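Long-range contacts in TAU class glutathione s-transferase (Mangifera indica, PDB 5G5F), which probably catalyses the conjugation of glutathione to electrophilic compounds: residues W12-V17 with K53-L58; L167-V172 with E211-F216. All coordinates share one frame; numbering follows the deposited sequence.

Contact 1: residues W12-V17 with K53-L58; sequences WPSPYV and KKIPVL. With GSH (glutathione), chain B.
V17 presses its CG2 methyl against P56 CB at 3.6 Å and against the CD1 tip of I55 at 3.8 Å, closing the start of helix 15-26 onto the cis-proline loop of the thioredoxin-like N-terminal domain. The V17 side chain and the proline ring lie alongside each other, pointing opposite ways, with I55 crossing at an angle. The P56 ring is wedged further along the turn: P56 CG lies 3.5 Å from the backbone O of Y16, and CD faces Y16 CB. From that beta-carbon the tyrosine ring swings away from the loop toward glutathione (CG anti to the carbonyl carbon, chi1 -61°). One ring face carries the ligand's CB1, offset toward the rim, and the sulfur SG2 sits in the ring plane at the edge, 3.3 Å from Y16 CD2. An alanine here would keep the beta-carbon against P56 but would probably open a gap beside the ligand's CB1 and SG2. S14 caps the helix through OG, which accepts from V17 N at 3.2 Å; its position beside the sulfur is consistent with the active-site serine of tau class enzymes. The cis peptide before P56 presents I55 O to the ligand, the arrangement by which thioredoxin-fold proteins bind peptide backbones, and GSH N2 donates to I55 O weakly at 3.1 Å.

Contact 2: residues L167-V172 with E211-F216; sequences LGWLRV and EKLAEF
W169 NE1 donates a hydrogen bond to P13 O, which fixes the indole while L213 packs over one of its faces. The two residues W169 and L213 belong to helices 167-177 and 210-219 of the all-helical domain of the glutathione S-transferase fold, and these segments cross at -73° with their axes 9.0 Å apart. L213 carries the crossing. Its CD1 stands 4.2 Å from the centroid of the five-membered ring of W169, only 3° off the normal, a CH-pi contact; L213 CD2 lies nearer the rim, 3.7 Å from W169 CZ2. Both methyls thus lie on one face of the indole, and the two side chains cross at about a right angle. L213 CD1 also rests on the backbone, 3.6 Å from the carbonyl carbon C of G168. The methyl can approach the helix this closely because G168 has no side chain; a beta-carbon there would probably come too close to CD1. On the following turn V172 sends CG2, the branch anti to its carbonyl carbon, across to L213 CB at 3.7 Å and on to the backbone N of A214. P13 touches both L213 and F216, adding the N-terminal domain to the cluster, and Y108 of helix 90-115 touches W169. The tryptophan side chain is about 7 Å from bound glutathione, so the crossing probably helps form a wall of the active-site cleft. F216 meets the indole edge to edge, each ring near the plane of the other at the touching atoms, with F216 CD2 3.8 Å from W169 CH2.

In the fold
Contact 1 closes before contact 2 opens along the chain, and their centres lie about 16 Å apart. Contact 1 belongs to the thioredoxin-like domain, where helix 15-26 and strand 57-60 of the four-stranded sheet come together through the loop that receives glutathione. Contact 2 joins two helices of the C-terminal part, 167-177 and 210-219. W12, P13 and P15 bridge them: W12 forms a cation-pi pair with K212, P13 CB packs on L213 CD2, and P15 CD packs near W169 NE1. The segment that lies beside the ligand's sulfur therefore also packs on the helical crossing, consistent with an active site built between the two domains.

Contact 1: residues W12-V17 with K53-L58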
ATOM      1  N   TRP A  12      -2.100 -14.841  16.671  1.00 27.00           N
ATOM      2  CA  TRP A  12      -3.442 -15.342  16.393  1.00 27.60           C
ATOM      3  C   TRP A  12      -4.556 -14.274  16.325  1.00 26.94           C
ATOM      4  O   TRP A  12      -5.504 -14.444  15.559  1.00 36.20           O
ATOM      5  CB  TRP A  12      -3.820 -16.417  17.424  1.00 31.49           C
ATOM      6  CG  TRP A  12      -4.147 -15.878  18.776  1.00 28.95           C
ATOM      7  CD1 TRP A  12      -3.295 -15.738  19.833  1.00 29.30           C
ATOM      8  CD2 TRP A  12      -5.419 -15.393  19.219  1.00 27.91           C
ATOM      9  NE1 TRP A  12      -3.960 -15.196  20.906  1.00 28.43           N
ATOM     10  CE2 TRP A  12      -5.266 -14.975  20.553  1.00 27.47           C
ATOM     11  CE3 TRP A  12      -6.675 -15.270  18.612  1.00 25.32           C
ATOM     12  CZ2 TRP A  12      -6.318 -14.443  21.291  1.00 45.89           C
ATOM     13  CZ3 TRP A  12      -7.717 -14.743  19.348  1.00 30.35           C
ATOM     14  CH2 TRP A  12      -7.534 -14.339  20.674  1.00 42.11           C
ATOM     15  N   PRO A  13      -4.468 -13.176  17.111  1.00 26.08           N
ATOM     16  CA  PRO A  13      -5.615 -12.272  16.977  1.00 24.11           C
ATOM     17  C   PRO A  13      -5.433 -11.212  15.893  1.00 21.01           C
ATOM     18  O   PRO A  13      -6.305 -10.363  15.712  1.00 18.03           O
ATOM     19  CB  PRO A  13      -5.690 -11.619  18.353  1.00 26.65           C
ATOM     20  CG  PRO A  13      -4.267 -11.510  18.760  1.00 32.47           C
ATOM     21  CD  PRO A  13      -3.565 -12.725  18.191  1.00 21.49           C
ATOM     22  N   SER A  14      -4.310 -11.261  15.187  1.00 20.84           N
ATOM     23  CA  SER A  14      -4.013 -10.269  14.160  1.00 14.11           C
ATOM     24  C   SER A  14      -4.811 -10.512  12.883  1.00 15.20           C
ATOM     25  O   SER A  14      -4.766 -11.603  12.315  1.00 18.88           O
ATOM     26  CB  SER A  14      -2.519 -10.270  13.846  1.00 13.19           C
ATOM     27  OG  SER A  14      -2.245  -9.492  12.694  1.00 15.22           O
ATOM     28  N   PRO A  15      -5.548  -9.487  12.425  1.00 17.08           N
ATOM     29  CA  PRO A  15      -6.315  -9.595  11.180  1.00 17.77           C
ATOM     30  C   PRO A  15      -5.416  -9.687   9.949  1.00 12.57           C
ATOM     31  O   PRO A  15      -5.780 -10.347   8.975  1.00 10.40           O
ATOM     32  CB  PRO A  15      -7.139  -8.303  11.160  1.00 16.71           C
ATOM     33  CG  PRO A  15      -6.377  -7.353  12.016  1.00 19.43           C
ATOM     34  CD  PRO A  15      -5.748  -8.188  13.089  1.00 16.25           C
ATOM     35  N   TYR A  16      -4.257  -9.039   9.994  1.00 16.93           N
ATOM     36  CA  TYR A  16      -3.335  -9.050   8.862  1.00 21.35           C
ATOM     37  C   TYR A  16      -2.636 -10.399   8.728  1.00 15.78           C
ATOM     38  O   TYR A  16      -2.373 -10.862   7.618  1.00 13.18           O
ATOM     39  CB  TYR A  16      -2.304  -7.928   8.996  1.00 16.15           C
ATOM     40  CG  TYR A  16      -2.917  -6.545   9.013  1.00 19.59           C
ATOM     41  CD1 TYR A  16      -3.521  -6.018   7.880  1.00 19.81           C
ATOM     42  CD2 TYR A  16      -2.891  -5.767  10.159  1.00 23.15           C
ATOM     43  CE1 TYR A  16      -4.083  -4.755   7.894  1.00 25.44           C
ATOM     44  CE2 TYR A  16      -3.448  -4.507  10.185  1.00 29.41           C
ATOM     45  CZ  TYR A  16      -4.043  -4.004   9.050  1.00 30.71           C
ATOM     46  OH  TYR A  16      -4.599  -2.745   9.073  1.00 43.90           O
ATOM     47  N   VAL A  17      -2.335 -11.027   9.860  1.00 12.27           N
ATOM     48  CA  VAL A  17      -1.766 -12.369   9.854  1.00 15.20           C
ATOM     49  C   VAL A  17      -2.787 -13.356   9.292  1.00 12.43           C
ATOM     50  O   VAL A  17      -2.433 -14.289   8.572  1.00 15.46           O
ATOM     51  CB  VAL A  17      -1.326 -12.806  11.268  1.00 19.38           C
ATOM     52  CG1 VAL A  17      -0.908 -14.270  11.280  1.00  8.66           C
ATOM     53  CG2 VAL A  17      -0.186 -11.927  11.757  1.00 23.41           C
ATOM     54  N   LYS A  53       9.413  -4.087  11.796  1.00 40.36           N
ATOM     55  CA  LYS A  53       9.262  -4.913  12.992  1.00 38.05           C
ATOM     56  C   LYS A  53       7.800  -5.288  13.194  1.00 39.21           C
ATOM     57  O   LYS A  53       7.299  -5.311  14.316  1.00 38.85           O
ATOM     58  CB  LYS A  53       9.822  -4.193  14.223  1.00 34.95           C
ATOM     59  CG  LYS A  53      11.304  -3.868  14.112  1.00 40.94           C
ATOM     60  CD  LYS A  53      11.816  -3.123  15.335  1.00 51.70           C
ATOM     61  CE  LYS A  53      13.299  -2.809  15.201  1.00 51.33           C
ATOM     62  NZ  LYS A  53      13.900  -2.374  16.493  1.00 55.20           N
ATOM     63  N   LYS A  54       7.124  -5.585  12.090  1.00 38.78           N
ATOM     64  CA  LYS A  54       5.705  -5.918  12.121  1.00 37.26           C
ATOM     65  C   LYS A  54       5.415  -7.324  11.612  1.00 31.25           C
ATOM     66  O   LYS A  54       6.119  -7.852  10.750  1.00 22.18           O
ATOM     67  CB  LYS A  54       4.903  -4.909  11.296  1.00 34.27           C
ATOM     68  CG  LYS A  54       4.875  -3.504  11.862  1.00 42.90           C
ATOM     69  CD  LYS A  54       3.926  -2.623  11.066  1.00 38.33           C
ATOM     70  CE  LYS A  54       3.796  -1.244  11.688  1.00 60.09           C
ATOM     71  NZ  LYS A  54       2.412  -0.994  12.181  1.00 46.85           N
ATOM     72  N   ILE A  55       4.366  -7.920  12.164  1.00 35.81           N
ATOM     73  CA  ILE A  55       3.811  -9.163  11.654  1.00 31.56           C
ATOM     74  C   ILE A  55       2.620  -8.814  10.765  1.00 22.49           C
ATOM     75  O   ILE A  55       1.989  -7.781  10.969  1.00 22.46           O
ATOM     76  CB  ILE A  55       3.379 -10.096  12.798  1.00 27.70           C
ATOM     77  CG1 ILE A  55       2.508  -9.335  13.798  1.00 32.46           C
ATOM     78  CG2 ILE A  55       4.597 -10.671  13.493  1.00 30.48           C
ATOM     79  CD1 ILE A  55       1.610 -10.219  14.618  1.00 29.20           C
ATOM     80  N   PRO A  56       2.296  -9.672   9.784  1.00 22.86           N
ATOM     81  CA  PRO A  56       2.887 -10.979   9.483  1.00 23.13           C
ATOM     82  C   PRO A  56       4.161 -10.917   8.649  1.00 21.39           C
ATOM     83  O   PRO A  56       4.362  -9.988   7.865  1.00 19.78           O
ATOM     84  CB  PRO A  56       1.778 -11.676   8.699  1.00 21.37           C
ATOM     85  CG  PRO A  56       1.121 -10.566   7.962  1.00 17.29           C
ATOM     86  CD  PRO A  56       1.173  -9.366   8.879  1.00 16.59           C
ATOM     87  N   VAL A  57       5.017 -11.914   8.837  1.00 18.34           N
ATOM     88  CA  VAL A  57       6.163 -12.125   7.965  1.00 12.90           C
ATOM     89  C   VAL A  57       6.126 -13.548   7.431  1.00 17.16           C
ATOM     90  O   VAL A  57       6.165 -14.508   8.201  1.00 19.27           O
ATOM     91  CB  VAL A  57       7.502 -11.884   8.688  1.00 17.77           C
ATOM     92  CG1 VAL A  57       8.666 -12.129   7.736  1.00 12.43           C
ATOM     93  CG2 VAL A  57       7.559 -10.473   9.252  1.00 17.73           C
ATOM     94  N   LEU A  58       6.029 -13.686   6.114  1.00 15.13           N
ATOM     95  CA  LEU A  58       6.077 -14.999   5.492  1.00 11.45           C
ATOM     96  C   LEU A  58       7.518 -15.349   5.151  1.00 17.25           C
ATOM     97  O   LEU A  58       8.189 -14.616   4.427  1.00 12.85           O
ATOM     98  CB  LEU A  58       5.208 -15.047   4.234  1.00 12.98           C
ATOM     99  CG  LEU A  58       5.013 -16.439   3.627  1.00 14.56           C
ATOM    100  CD1 LEU A  58       3.977 -17.225   4.418  1.00 13.07           C
ATOM    101  CD2 LEU A  58       4.627 -16.352   2.158  1.00  8.89           C
TER
HETATM  102  N1  GSH B1222       0.763  -2.954   7.101  0.73 31.43           N
HETATM  103  CA1 GSH B1222       1.026  -4.093   7.902  0.73 22.12           C
HETATM  104  C1  GSH B1222       0.551  -5.359   7.213  0.73 19.75           C
HETATM  105  O11 GSH B1222       1.183  -6.436   7.383  0.73 18.79           O
HETATM  106  O12 GSH B1222      -0.478  -5.347   6.465  0.73 15.48           O
HETATM  107  CB1 GSH B1222       0.346  -3.973   9.258  0.73 22.25           C
HETATM  108  CG1 GSH B1222       1.052  -4.897  10.252  0.73 32.72           C
HETATM  109  CD1 GSH B1222       0.553  -4.666  11.664  0.73 39.27           C
HETATM  110  OE1 GSH B1222       0.326  -3.544  12.055  0.73 50.42           O
HETATM  111  N2  GSH B1222       0.339  -5.777  12.584  0.73 40.83           N
HETATM  112  CA2 GSH B1222      -0.099  -5.411  13.920  0.73 43.64           C
HETATM  113  C2  GSH B1222       1.054  -5.661  14.868  0.73 53.22           C
HETATM  114  O2  GSH B1222       0.915  -6.318  15.881  0.73 55.36           O
HETATM  115  CB2 GSH B1222      -1.258  -6.136  14.387  0.73 41.81           C
HETATM  116  SG2 GSH B1222      -2.058  -6.962  13.066  0.73 47.27           S
HETATM  117  N3  GSH B1222       2.310  -5.097  14.467  0.73 47.71           N
HETATM  118  CA3 GSH B1222       3.453  -5.250  15.291  0.73 44.88           C
HETATM  119  C3  GSH B1222       3.438  -3.820  15.743  0.73 54.92           C
HETATM  120  O31 GSH B1222       2.479  -3.091  15.417  0.73 45.39           O
HETATM  121  O32 GSH B1222       4.357  -3.314  16.420  0.73 62.11           O

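Contact 2: residues L167-V172 with E211-F216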
ATOM      1  N   LEU A 167     -13.519  -9.118  10.252  1.00 13.60           N
ATOM      2  CA  LEU A 167     -14.867  -9.431  10.728  1.00 16.05           C
ATOM      3  C   LEU A 167     -14.937  -9.743  12.222  1.00 20.25           C
ATOM      4  O   LEU A 167     -15.923  -9.414  12.882  1.00 17.96           O
ATOM      5  CB  LEU A 167     -15.445 -10.603   9.933  1.00 14.99           C
ATOM      6  CG  LEU A 167     -15.852 -10.267   8.497  1.00 22.40           C
ATOM      7  CD1 LEU A 167     -16.319 -11.511   7.755  1.00 11.59           C
ATOM      8  CD2 LEU A 167     -16.928  -9.189   8.486  1.00 11.57           C
ATOM      9  N   GLY A 168     -13.896 -10.375  12.752  1.00 18.72           N
ATOM     10  CA  GLY A 168     -13.853 -10.698  14.167  1.00 16.48           C
ATOM     11  C   GLY A 168     -13.725  -9.454  15.020  1.00 24.78           C
ATOM     12  O   GLY A 168     -14.436  -9.293  16.011  1.00 20.22           O
ATOM     13  N   TRP A 169     -12.813  -8.570  14.629  1.00 13.64           N
ATOM     14  CA  TRP A 169     -12.622  -7.312  15.338  1.00 17.67           C
ATOM     15  C   TRP A 169     -13.814  -6.384  15.145  1.00 24.79           C
ATOM     16  O   TRP A 169     -14.092  -5.534  15.990  1.00 21.14           O
ATOM     17  CB  TRP A 169     -11.335  -6.626  14.877  1.00 17.08           C
ATOM     18  CG  TRP A 169     -10.121  -7.174  15.543  1.00 26.94           C
ATOM     19  CD1 TRP A 169      -9.143  -7.938  14.974  1.00 19.62           C
ATOM     20  CD2 TRP A 169      -9.759  -7.018  16.919  1.00 26.95           C
ATOM     21  NE1 TRP A 169      -8.190  -8.258  15.911  1.00 19.57           N
ATOM     22  CE2 TRP A 169      -8.546  -7.706  17.113  1.00 33.24           C
ATOM     23  CE3 TRP A 169     -10.343  -6.359  18.005  1.00 26.61           C
ATOM     24  CZ2 TRP A 169      -7.905  -7.753  18.349  1.00 33.01           C
ATOM     25  CZ3 TRP A 169      -9.706  -6.407  19.230  1.00 33.64           C
ATOM     26  CH2 TRP A 169      -8.500  -7.099  19.392  1.00 33.20           C
ATOM     27  N   LEU A 170     -14.516  -6.550  14.029  1.00 20.45           N
ATOM     28  CA  LEU A 170     -15.730  -5.784  13.787  1.00 21.94           C
ATOM     29  C   LEU A 170     -16.814  -6.191  14.779  1.00 28.08           C
ATOM     30  O   LEU A 170     -17.469  -5.338  15.376  1.00 27.31           O
ATOM     31  CB  LEU A 170     -16.222  -5.977  12.352  1.00 18.17           C
ATOM     32  CG  LEU A 170     -17.472  -5.176  11.973  1.00 22.90           C
ATOM     33  CD1 LEU A 170     -17.282  -3.694  12.271  1.00 18.95           C
ATOM     34  CD2 LEU A 170     -17.830  -5.393  10.510  1.00 16.28           C
ATOM     35  N   ARG A 171     -16.990  -7.498  14.958  1.00 21.00           N
ATOM     36  CA  ARG A 171     -18.000  -8.018  15.875  1.00 26.72           C
ATOM     37  C   ARG A 171     -17.664  -7.684  17.326  1.00 30.75           C
ATOM     38  O   ARG A 171     -18.555  -7.581  18.169  1.00 31.34           O
ATOM     39  CB  ARG A 171     -18.154  -9.530  15.704  1.00 23.77           C
ATOM     40  CG  ARG A 171     -19.012  -9.932  14.513  1.00 33.24           C
ATOM     41  CD  ARG A 171     -19.294 -11.428  14.509  1.00 55.13           C
ATOM     42  NE  ARG A 171     -20.105 -11.834  15.654  1.00 58.86           N
ATOM     43  CZ  ARG A 171     -19.978 -12.996  16.287  1.00 51.23           C
ATOM     44  NH1 ARG A 171     -19.069 -13.875  15.889  1.00 51.90           N
ATOM     45  NH2 ARG A 171     -20.759 -13.278  17.321  1.00 46.79           N
ATOM     46  N   VAL A 172     -16.376  -7.524  17.611  1.00 25.51           N
ATOM     47  CA  VAL A 172     -15.942  -7.077  18.929  1.00 30.90           C
ATOM     48  C   VAL A 172     -16.373  -5.632  19.140  1.00 35.26           C
ATOM     49  O   VAL A 172     -16.935  -5.283  20.180  1.00 33.96           O
ATOM     50  CB  VAL A 172     -14.414  -7.195  19.100  1.00 23.41           C
ATOM     51  CG1 VAL A 172     -13.951  -6.426  20.328  1.00 23.46           C
ATOM     52  CG2 VAL A 172     -14.000  -8.656  19.191  1.00 22.62           C
ATOM     53  N   GLU A 211     -15.911 -13.514  21.461  1.00 38.86           N
ATOM     54  CA  GLU A 211     -15.717 -13.207  22.875  1.00 42.20           C
ATOM     55  C   GLU A 211     -14.275 -13.491  23.283  1.00 36.76           C
ATOM     56  O   GLU A 211     -13.733 -12.855  24.187  1.00 43.18           O
ATOM     57  CB  GLU A 211     -16.695 -14.008  23.742  1.00 42.31           C
ATOM     58  CG  GLU A 211     -16.608 -13.713  25.237  1.00 55.08           C
ATOM     59  CD  GLU A 211     -17.034 -12.299  25.599  1.00 68.93           C
ATOM     60  OE1 GLU A 211     -17.673 -11.624  24.762  1.00 58.75           O
ATOM     61  OE2 GLU A 211     -16.720 -11.858  26.725  1.00 69.06           O
ATOM     62  N   LYS A 212     -13.660 -14.447  22.597  1.00 34.23           N
ATOM     63  CA  LYS A 212     -12.248 -14.751  22.783  1.00 33.17           C
ATOM     64  C   LYS A 212     -11.381 -13.572  22.343  1.00 30.32           C
ATOM     65  O   LYS A 212     -10.425 -13.204  23.026  1.00 37.22           O
ATOM     66  CB  LYS A 212     -11.883 -16.014  22.006  1.00 37.82           C
ATOM     67  CG  LYS A 212     -10.402 -16.267  21.856  1.00 41.78           C
ATOM     68  CD  LYS A 212     -10.165 -17.385  20.860  1.00 30.17           C
ATOM     69  CE  LYS A 212      -8.711 -17.781  20.824  1.00 31.35           C
ATOM     70  NZ  LYS A 212      -8.446 -18.791  19.763  1.00 34.76           N
ATOM     71  N   LEU A 213     -11.724 -12.984  21.199  1.00 32.46           N
ATOM     72  CA  LEU A 213     -11.075 -11.763  20.735  1.00 35.09           C
ATOM     73  C   LEU A 213     -11.354 -10.616  21.698  1.00 33.98           C
ATOM     74  O   LEU A 213     -10.470  -9.812  22.001  1.00 25.63           O
ATOM     75  CB  LEU A 213     -11.554 -11.392  19.330  1.00 31.07           C
ATOM     76  CG  LEU A 213     -10.636 -11.718  18.151  1.00 26.46           C
ATOM     77  CD1 LEU A 213     -11.219 -11.171  16.858  1.00 24.41           C
ATOM     78  CD2 LEU A 213      -9.249 -11.154  18.393  1.00 23.47           C
ATOM     79  N   ALA A 214     -12.594 -10.551  22.172  1.00 32.53           N
ATOM     80  CA  ALA A 214     -13.013  -9.528  23.122  1.00 32.75           C
ATOM     81  C   ALA A 214     -12.237  -9.652  24.426  1.00 36.32           C
ATOM     82  O   ALA A 214     -11.830  -8.649  25.013  1.00 37.46           O
ATOM     83  CB  ALA A 214     -14.506  -9.625  23.382  1.00 32.64           C
ATOM     84  N   GLU A 215     -12.035 -10.888  24.876  1.00 35.56           N
ATOM     85  CA  GLU A 215     -11.247 -11.143  26.074  1.00 41.96           C
ATOM     86  C   GLU A 215      -9.822 -10.637  25.895  1.00 43.85           C
ATOM     87  O   GLU A 215      -9.249 -10.054  26.811  1.00 47.22           O
ATOM     88  CB  GLU A 215     -11.240 -12.635  26.416  1.00 44.72           C
ATOM     89  CG  GLU A 215     -12.387 -13.091  27.317  1.00 43.67           C
ATOM     90  CD  GLU A 215     -12.169 -12.754  28.786  1.00 42.82           C
ATOM     91  OE1 GLU A 215     -11.569 -11.700  29.090  1.00 46.59           O
ATOM     92  OE2 GLU A 215     -12.599 -13.553  29.644  1.00 57.91           O
ATOM     93  N   PHE A 216      -9.261 -10.858  24.711  1.00 38.62           N
ATOM     94  CA  PHE A 216      -7.928 -10.360  24.388  1.00 40.30           C
ATOM     95  C   PHE A 216      -7.905  -8.838  24.371  1.00 43.50           C
ATOM     96  O   PHE A 216      -6.956  -8.216  24.849  1.00 43.22           O
ATOM     97  CB  PHE A 216      -7.460 -10.908  23.035  1.00 44.47           C
ATOM     98  CG  PHE A 216      -6.188 -10.282  22.534  1.00 44.44           C
ATOM     99  CD1 PHE A 216      -4.956 -10.727  22.985  1.00 41.63           C
ATOM    100  CD2 PHE A 216      -6.223  -9.252  21.606  1.00 46.55           C
ATOM    101  CE1 PHE A 216      -3.784 -10.154  22.526  1.00 42.97           C
ATOM    102  CE2 PHE A 216      -5.054  -8.674  21.144  1.00 36.86           C
ATOM    103  CZ  PHE A 216      -3.834  -9.127  21.603  1.00 45.36           C
TER